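Local coordinates for enoyl-CoA hydratase (Geobacillus kaustophilus, PDB 2PPY), which probably catalyses the reversible hydration of trans-2-enoyl-CoA thioesters to 3-hydroxyacyl-CoA in fatty acid beta-oxidation, at the interface of chains A and B. Sequence-based numbering; all coordinates share one arbitrary frame. Chains: chain A/B, Enoyl-CoA hydratase.

Contact 1: the interface of chains A and B. Residues chain A 218-219, 222-223, 226-227, 230-231, 234; chain B 91, 149-153, 156.
The guanidinium of B:Arg156 receives the methyl CD1 of A:Leu227 on one face, set toward the rim, with CD1 3.8 Å from NE. At its edge, in plane, lies the backbone oxygen of B:Gln152, bonded by NH1. NH1 also bonds OE1 of B:Gln152, so the two side chains of chain B brace each other. NH2 donates to A:Gly222 O at 3.0 Å, near the end of helix 209-222.

This is a subunit contact of the crotonase family. Chain B supplies the GGTQR stretch, whose first glycine precedes helix 150-158 and whose remainder begins it, and B:Arg156 further along. Chain A supplies helices 209-222 and 227-242.

B:Gln152 bends at chi2 (-51°), which turns its amide toward helix 209-222. Its NE2 gives one N-H to A:Ala218 O at 2.9 Å, coming from above that carbonyl plane, and another to B:Thr151 OG1. Its OE1 reaches A:Ile219 O through water 1.

A:Glu234 and B:Thr151 meet tip to tip. The threonine OG1 sits between its own N and carbonyl carbon (chi1 74°) and donates to A:Glu234 OE1 at 2.5 Å, on the anti lone pair. OE2 takes the backbone N-H of B:Gly149 at 2.7 Å on its syn lone pair. The carboxylate is thus held at both oxygens beside a helix N-terminus, which may stabilise its charge.

A:Ile231 points its CG2 at the amide of B:Asn91 of helix 80-95, 3.5 Å from CG, while its CD1 lies by B:Arg153 NH2.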
# COMPACT_ATOMS: atom_id res chain seq x y z
N ALA A 218 12.21 5.77 -11.77
CA ALA A 218 10.83 6.21 -11.60
C ALA A 218 9.83 5.07 -11.71
O ALA A 218 8.92 4.94 -10.89
CB ALA A 218 10.51 7.29 -12.64
N ILE A 219 10.01 4.22 -12.72
CA ILE A 219 9.09 3.11 -12.94
C ILE A 219 9.27 1.90 -12.03
O ILE A 219 8.30 1.40 -11.47
CB ILE A 219 9.17 2.64 -14.41
CG1 ILE A 219 8.79 3.80 -15.34
CG2 ILE A 219 8.25 1.44 -14.63
CD1 ILE A 219 8.98 3.48 -16.81
N GLY A 222 8.59 3.33 -8.52
CA GLY A 222 7.31 4.01 -8.45
C GLY A 222 6.13 3.05 -8.53
O GLY A 222 5.04 3.36 -8.07
N LYS A 223 6.35 1.87 -9.10
CA LYS A 223 5.26 0.91 -9.23
C LYS A 223 4.84 0.34 -7.88
O LYS A 223 3.79 -0.27 -7.77
CB LYS A 223 5.63 -0.21 -10.20
CG LYS A 223 6.72 -1.16 -9.75
CD LYS A 223 6.98 -2.21 -10.84
CE LYS A 223 7.85 -3.33 -10.33
NZ LYS A 223 7.13 -4.14 -9.30
N PRO A 226 1.46 4.27 -4.20
CA PRO A 226 0.10 4.61 -4.62
C PRO A 226 0.29 5.66 -5.71
O PRO A 226 1.24 6.45 -5.65
CB PRO A 226 -0.52 5.18 -3.36
CG PRO A 226 0.16 4.39 -2.28
CD PRO A 226 1.60 4.39 -2.73
N LEU A 227 -0.61 5.70 -6.69
CA LEU A 227 -0.48 6.65 -7.80
C LEU A 227 -0.26 8.11 -7.41
O LEU A 227 0.64 8.76 -7.93
CB LEU A 227 -1.69 6.54 -8.72
CG LEU A 227 -1.58 7.34 -10.03
CD1 LEU A 227 -0.39 6.82 -10.84
CD2 LEU A 227 -2.87 7.21 -10.84
N ALA A 230 3.18 8.43 -6.22
CA ALA A 230 4.14 7.88 -7.19
C ALA A 230 4.55 9.00 -8.14
O ALA A 230 5.71 9.11 -8.54
CB ALA A 230 3.50 6.74 -7.97
N ILE A 231 3.58 9.82 -8.51
CA ILE A 231 3.84 10.92 -9.41
C ILE A 231 4.71 11.98 -8.70
O ILE A 231 5.40 12.75 -9.35
CB ILE A 231 2.52 11.51 -9.93
CG1 ILE A 231 1.77 10.41 -10.71
CG2 ILE A 231 2.80 12.72 -10.83
CD1 ILE A 231 0.39 10.79 -11.20
N GLU A 234 8.14 10.72 -9.18
CA GLU A 234 8.45 10.97 -10.58
C GLU A 234 8.77 12.45 -10.77
O GLU A 234 9.63 12.81 -11.58
CB GLU A 234 7.25 10.60 -11.44
CG GLU A 234 7.18 11.28 -12.80
CD GLU A 234 5.83 11.07 -13.48
OE1 GLU A 234 5.57 9.94 -13.94
OE2 GLU A 234 5.03 12.03 -13.53
N ASN B 91 -0.38 17.96 -13.28
CA ASN B 91 -0.63 16.63 -12.71
C ASN B 91 -1.89 16.63 -11.86
O ASN B 91 -2.75 15.75 -12.02
CB ASN B 91 0.56 16.18 -11.86
CG ASN B 91 1.62 15.46 -12.67
OD1 ASN B 91 1.31 14.53 -13.41
ND2 ASN B 91 2.87 15.87 -12.51
N GLY B 149 2.77 12.37 -15.01
CA GLY B 149 2.17 11.08 -14.70
C GLY B 149 2.37 10.02 -15.76
O GLY B 149 1.95 8.88 -15.59
N GLY B 150 3.02 10.40 -16.86
CA GLY B 150 3.25 9.46 -17.95
C GLY B 150 4.00 8.19 -17.59
O GLY B 150 3.60 7.10 -18.00
N THR B 151 5.10 8.31 -16.85
CA THR B 151 5.87 7.13 -16.49
C THR B 151 5.08 6.21 -15.56
O THR B 151 5.16 4.99 -15.69
CB THR B 151 7.20 7.51 -15.79
OG1 THR B 151 6.95 7.95 -14.46
CG2 THR B 151 7.91 8.62 -16.57
N GLN B 152 4.30 6.79 -14.66
CA GLN B 152 3.52 6.01 -13.70
C GLN B 152 2.23 5.43 -14.27
O GLN B 152 1.87 4.29 -13.98
CB GLN B 152 3.21 6.86 -12.47
CG GLN B 152 4.45 7.37 -11.77
CD GLN B 152 5.43 6.26 -11.47
OE1 GLN B 152 5.12 5.31 -10.74
NE2 GLN B 152 6.63 6.37 -12.03
N ARG B 153 1.51 6.22 -15.06
CA ARG B 153 0.27 5.73 -15.63
C ARG B 153 0.52 4.72 -16.73
O ARG B 153 -0.23 3.76 -16.88
CB ARG B 153 -0.59 6.90 -16.14
CG ARG B 153 -1.14 7.80 -15.04
CD ARG B 153 -2.41 8.52 -15.48
NE ARG B 153 -3.06 9.24 -14.39
CZ ARG B 153 -2.67 10.43 -13.94
NH1 ARG B 153 -3.32 11.00 -12.93
NH2 ARG B 153 -1.65 11.06 -14.50
N ARG B 156 1.38 1.32 -15.14
CA ARG B 156 0.19 0.67 -14.61
C ARG B 156 -0.76 0.22 -15.72
O ARG B 156 -1.41 -0.82 -15.60
CB ARG B 156 -0.52 1.62 -13.63
CG ARG B 156 0.23 1.83 -12.32
CD ARG B 156 -0.35 2.98 -11.50
NE ARG B 156 0.35 3.16 -10.23
CZ ARG B 156 1.63 3.52 -10.11
NH1 ARG B 156 2.36 3.74 -11.20
NH2 ARG B 156 2.17 3.64 -8.91
O HOH W 1 5.58 2.66 -12.10

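Contact 2: the interface of chains A and B. Residues chain A 242, 251, 254-255; chain B 72-73, 75-76, 83, 142.
No polar atom is gripped across this patch. None of the patch residues of chain A brings a polar atom within bonding reach of the backbone oxygen of B:Leu142, the amide nitrogen ND2 of B:Asn73 or the amine NZ of B:Lys83; carbon meets each. The contact is apolar packing between two copies of a crotonase-family subunit.

B:Lys83 runs extended across one face of the A:Phe242 ring. Its CD lies over the ring centre, 3.8 Å from CG, as a CH-pi contact. CB sits nearer the CD2-CE2 side, 3.9 Å from CE2, and NZ passes on toward CD1. CD2 of B:Leu75 comes to CE1 of the same ring at about a right angle.

A:Phe254 has its CG anti to the backbone N (chi1 180°). B:Leu142 and B:Ile72 both touch its ring. B:Leu142 brings CD2 to 3.6 Å from ring CD2. B:Ile72 crosses at about a right angle, with CG1 4.1 Å from CE1.

A:Leu255 spreads both methyls around ND2 of B:Asn73, with CD1 and CD2 each 3.5 Å from that nitrogen. Its CD2 also touches CG2 of B:Ile72. A:Leu251 crosses B:Leu142 at about a right angle and packs CD1 on its O, carbon to oxygen, at 3.2 Å. Its CD2 lies 4.1 Å from CD2 of B:Leu75.

In the fold, chain A contributes the end of helix 227-242 and helix 245-255. They pack on helix 72-76, the start of helix 80-95 and the 3-10 helix 139-142 of chain B.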
# COMPACT_ATOMS: atom_id res chain seq x y z
N PHE A 242 15.49 18.54 -14.88
CA PHE A 242 15.34 19.92 -15.31
C PHE A 242 16.57 20.71 -14.93
O PHE A 242 16.87 21.73 -15.55
CB PHE A 242 14.12 20.60 -14.67
CG PHE A 242 12.81 20.26 -15.33
CD1 PHE A 242 12.72 20.11 -16.71
CD2 PHE A 242 11.65 20.14 -14.57
CE1 PHE A 242 11.51 19.84 -17.32
CE2 PHE A 242 10.43 19.87 -15.18
CZ PHE A 242 10.36 19.72 -16.55
N LEU A 251 16.86 20.58 -24.95
CA LEU A 251 15.86 21.55 -25.37
C LEU A 251 16.40 22.50 -26.42
O LEU A 251 15.69 22.86 -27.36
CB LEU A 251 15.34 22.32 -24.15
CG LEU A 251 14.27 21.62 -23.29
CD1 LEU A 251 14.78 20.26 -22.82
CD2 LEU A 251 13.90 22.49 -22.10
N PHE A 254 16.75 20.86 -29.87
CA PHE A 254 15.44 20.69 -30.49
C PHE A 254 14.96 21.98 -31.15
O PHE A 254 14.49 21.95 -32.29
CB PHE A 254 14.43 20.22 -29.44
CG PHE A 254 13.04 20.03 -29.98
CD1 PHE A 254 12.14 21.09 -30.03
CD2 PHE A 254 12.63 18.78 -30.46
CE1 PHE A 254 10.85 20.91 -30.54
CE2 PHE A 254 11.35 18.60 -30.98
CZ PHE A 254 10.46 19.66 -31.02
N LEU A 255 15.06 23.10 -30.44
CA LEU A 255 14.63 24.38 -30.98
C LEU A 255 15.58 24.88 -32.07
O LEU A 255 15.15 25.51 -33.04
CB LEU A 255 14.54 25.43 -29.87
CG LEU A 255 13.43 25.25 -28.83
CD1 LEU A 255 13.49 26.39 -27.83
CD2 LEU A 255 12.08 25.20 -29.52
N ILE B 72 7.57 23.38 -25.91
CA ILE B 72 9.00 23.44 -25.61
C ILE B 72 9.52 24.86 -25.50
O ILE B 72 10.40 25.14 -24.68
CB ILE B 72 9.82 22.70 -26.68
CG1 ILE B 72 9.38 21.23 -26.77
CG2 ILE B 72 11.30 22.80 -26.36
CD1 ILE B 72 9.42 20.51 -25.42
N ASN B 73 8.99 25.74 -26.33
CA ASN B 73 9.40 27.13 -26.33
C ASN B 73 8.97 27.81 -25.03
O ASN B 73 9.67 28.66 -24.51
CB ASN B 73 8.79 27.84 -27.54
CG ASN B 73 9.75 28.84 -28.16
OD1 ASN B 73 9.60 30.05 -27.99
ND2 ASN B 73 10.74 28.34 -28.89
N LEU B 75 8.76 26.26 -22.28
CA LEU B 75 9.62 25.64 -21.27
C LEU B 75 11.05 26.17 -21.24
O LEU B 75 11.78 25.97 -20.27
CB LEU B 75 9.63 24.11 -21.49
CG LEU B 75 9.49 23.17 -20.27
CD1 LEU B 75 8.01 22.93 -19.95
CD2 LEU B 75 10.17 21.84 -20.59
N ARG B 76 11.47 26.84 -22.30
CA ARG B 76 12.83 27.35 -22.41
C ARG B 76 13.19 28.41 -21.34
O ARG B 76 14.15 28.21 -20.57
CB ARG B 76 13.05 27.96 -23.78
CG ARG B 76 12.30 29.28 -24.00
CD ARG B 76 12.48 29.83 -25.37
NE ARG B 76 11.58 30.96 -25.63
CZ ARG B 76 11.42 31.48 -26.85
NH1 ARG B 76 12.10 30.95 -27.86
NH2 ARG B 76 10.60 32.50 -27.06
N LYS B 83 8.98 25.51 -13.34
CA LYS B 83 8.66 24.28 -14.05
C LYS B 83 8.03 23.29 -13.07
O LYS B 83 7.04 22.63 -13.39
CB LYS B 83 9.93 23.67 -14.65
CG LYS B 83 10.49 24.43 -15.84
CD LYS B 83 11.76 23.77 -16.35
CE LYS B 83 12.29 24.44 -17.60
NZ LYS B 83 13.58 23.82 -18.03
N LEU B 142 14.67 14.71 -25.22
CA LEU B 142 14.90 16.11 -24.86
C LEU B 142 15.67 16.21 -23.54
O LEU B 142 15.84 17.30 -22.98
CB LEU B 142 13.57 16.86 -24.75
CG LEU B 142 12.70 16.87 -26.01
CD1 LEU B 142 11.41 17.65 -25.75
CD2 LEU B 142 13.47 17.48 -27.16

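Contact 3: the interface of chains A and B. Residues chain A 208, 211-212, 215, 238, 241, 244, 246-247, 262; chain B 140, 142-145.
The tight part of this crotonase-family subunit contact is the pairing of A:Gln238 with the backbone of B:Leu145. The glutamine chain is bent at chi2 (80°), and its amide meets both polar backbone atoms of the leucine. B:Leu145 N donates to OE1 at 3.0 Å, in the carbonyl plane, on a lone pair, and nearly straight (173° at H). NE2 returns a bond to B:Leu145 O at 2.6 Å, from above that carbonyl plane. Two bonds therefore fix the rotation of the amide.

The leucine side chain packs back on its partner: CD1 lies 3.4 Å from CD of A:Gln238. Its CB slides past A:Ile215, 3.6 Å from CG1, and its CG takes A:Leu241 CD2 at about a right angle. B:Val140 CG2 touches A:Ala211 CB and A:Val212 CG2, and the two valines lie side by side, pointing the same way.

On the other side water, not direct bonding, links the polar atoms, although B:Gly143 itself is well packed. Its oxygen reaches A:Ser244 OG through water 2, 2.7 Å from that oxygen. The serine OG also donates to A:Leu241 O on a lone pair, which positions it. Water 3 joins B:Val140 O, at 2.8 Å, to the backbone N of A:Ala208. The rim of A:Trp262 brings CH2 to 3.7 Å from B:Gly143 N.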
# COMPACT_ATOMS: atom_id res chain seq x y z
N ALA A 208 20.38 10.54 -23.80
CA ALA A 208 20.41 11.27 -22.54
C ALA A 208 20.32 10.24 -21.43
O ALA A 208 19.25 10.01 -20.86
CB ALA A 208 19.24 12.24 -22.48
N ALA A 211 18.49 10.87 -18.18
CA ALA A 211 17.05 10.78 -18.33
C ALA A 211 16.67 9.30 -18.33
O ALA A 211 15.73 8.89 -17.66
CB ALA A 211 16.60 11.43 -19.63
N VAL A 212 17.43 8.51 -19.08
CA VAL A 212 17.18 7.08 -19.16
C VAL A 212 17.22 6.48 -17.76
O VAL A 212 16.33 5.72 -17.37
CB VAL A 212 18.24 6.37 -20.03
CG1 VAL A 212 18.18 4.86 -19.81
CG2 VAL A 212 18.00 6.69 -21.50
N ILE A 215 14.38 7.57 -15.48
CA ILE A 215 13.13 6.97 -15.94
C ILE A 215 13.02 5.55 -15.37
O ILE A 215 11.95 5.15 -14.88
CB ILE A 215 13.08 6.86 -17.49
CG1 ILE A 215 12.85 8.24 -18.10
CG2 ILE A 215 11.98 5.90 -17.91
CD1 ILE A 215 12.95 8.26 -19.62
N GLN A 238 12.19 14.21 -12.10
CA GLN A 238 12.09 15.16 -13.20
C GLN A 238 12.78 16.47 -12.80
O GLN A 238 13.40 17.13 -13.63
CB GLN A 238 10.63 15.44 -13.55
CG GLN A 238 10.43 16.44 -14.69
CD GLN A 238 10.62 15.83 -16.06
OE1 GLN A 238 11.68 15.30 -16.38
NE2 GLN A 238 9.58 15.90 -16.89
N LEU A 241 16.26 16.23 -13.49
CA LEU A 241 16.49 16.31 -14.93
C LEU A 241 16.39 17.74 -15.45
O LEU A 241 17.11 18.12 -16.37
CB LEU A 241 15.50 15.40 -15.67
CG LEU A 241 15.98 14.01 -16.10
CD1 LEU A 241 17.05 13.47 -15.16
CD2 LEU A 241 14.79 13.08 -16.17
N SER A 244 19.66 19.38 -14.96
CA SER A 244 20.86 18.80 -15.57
C SER A 244 21.28 19.56 -16.82
O SER A 244 20.53 20.39 -17.34
CB SER A 244 20.62 17.32 -15.93
OG SER A 244 19.78 17.19 -17.07
N ASP A 246 22.15 18.00 -19.74
CA ASP A 246 21.57 17.34 -20.90
C ASP A 246 20.20 17.91 -21.23
O ASP A 246 19.83 17.99 -22.40
CB ASP A 246 21.47 15.83 -20.65
CG ASP A 246 22.80 15.13 -20.83
OD1 ASP A 246 23.84 15.75 -20.53
OD2 ASP A 246 22.80 13.96 -21.25
N ALA A 247 19.45 18.30 -20.20
CA ALA A 247 18.12 18.87 -20.40
C ALA A 247 18.27 20.19 -21.15
O ALA A 247 17.58 20.44 -22.14
CB ALA A 247 17.45 19.11 -19.05
N TRP A 262 24.80 14.69 -25.76
CA TRP A 262 24.61 14.24 -24.39
C TRP A 262 25.90 14.06 -23.61
O TRP A 262 26.87 13.50 -24.12
CB TRP A 262 23.84 12.93 -24.39
CG TRP A 262 22.62 12.97 -25.25
CD1 TRP A 262 22.35 12.19 -26.33
CD2 TRP A 262 21.49 13.84 -25.09
NE1 TRP A 262 21.12 12.50 -26.85
CE2 TRP A 262 20.57 13.51 -26.11
CE3 TRP A 262 21.16 14.85 -24.18
CZ2 TRP A 262 19.34 14.17 -26.24
CZ3 TRP A 262 19.94 15.50 -24.31
CH2 TRP A 262 19.05 15.16 -25.34
N VAL B 140 12.33 11.53 -23.44
CA VAL B 140 13.73 11.20 -23.28
C VAL B 140 14.63 11.82 -24.35
O VAL B 140 15.81 12.05 -24.11
CB VAL B 140 13.95 9.66 -23.26
CG1 VAL B 140 13.66 9.06 -24.62
CG2 VAL B 140 15.38 9.34 -22.83
N LEU B 142 14.67 14.71 -25.22
CA LEU B 142 14.90 16.11 -24.86
C LEU B 142 15.67 16.21 -23.54
O LEU B 142 15.84 17.30 -22.98
CB LEU B 142 13.57 16.86 -24.75
CG LEU B 142 12.70 16.87 -26.01
CD1 LEU B 142 11.41 17.65 -25.75
CD2 LEU B 142 13.47 17.48 -27.16
N GLY B 143 16.12 15.07 -23.03
CA GLY B 143 16.86 15.07 -21.78
C GLY B 143 15.98 15.12 -20.55
O GLY B 143 16.47 15.37 -19.45
N VAL B 144 14.69 14.88 -20.73
CA VAL B 144 13.74 14.87 -19.62
C VAL B 144 12.85 13.63 -19.72
O VAL B 144 13.00 12.83 -20.65
CB VAL B 144 12.84 16.13 -19.62
CG1 VAL B 144 13.69 17.37 -19.46
CG2 VAL B 144 12.03 16.20 -20.91
N LEU B 145 11.93 13.46 -18.77
CA LEU B 145 11.04 12.31 -18.79
C LEU B 145 9.59 12.77 -18.81
O LEU B 145 9.30 13.95 -18.66
CB LEU B 145 11.29 11.42 -17.56
CG LEU B 145 11.26 12.03 -16.15
CD1 LEU B 145 9.86 12.51 -15.80
CD2 LEU B 145 11.71 10.98 -15.13
O HOH W 2 19.03 14.93 -18.55
O HOH W 3 17.85 10.76 -25.49

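Contacts 2 and 3 are neighbours, their C-alpha centres about 11 Å apart, and both use B:Leu142. The C-alpha centre of contact 1 lies about 16 Å from that of contact 3 and about 22 Å from that of contact 2. Helix 227-242 of chain A runs through all three. Helix 209-222 serves contacts 1 and 3, helix 245-255 contacts 2 and 3, and helix 80-95 of chain B contacts 1 and 2. They appear to form one strip, with hydrogen bonds at contacts 1 and 3 and apolar packing at contact 2. The interface is not an exact two-fold; with six copies it probably fits the trimer contact of crotonase hexamers.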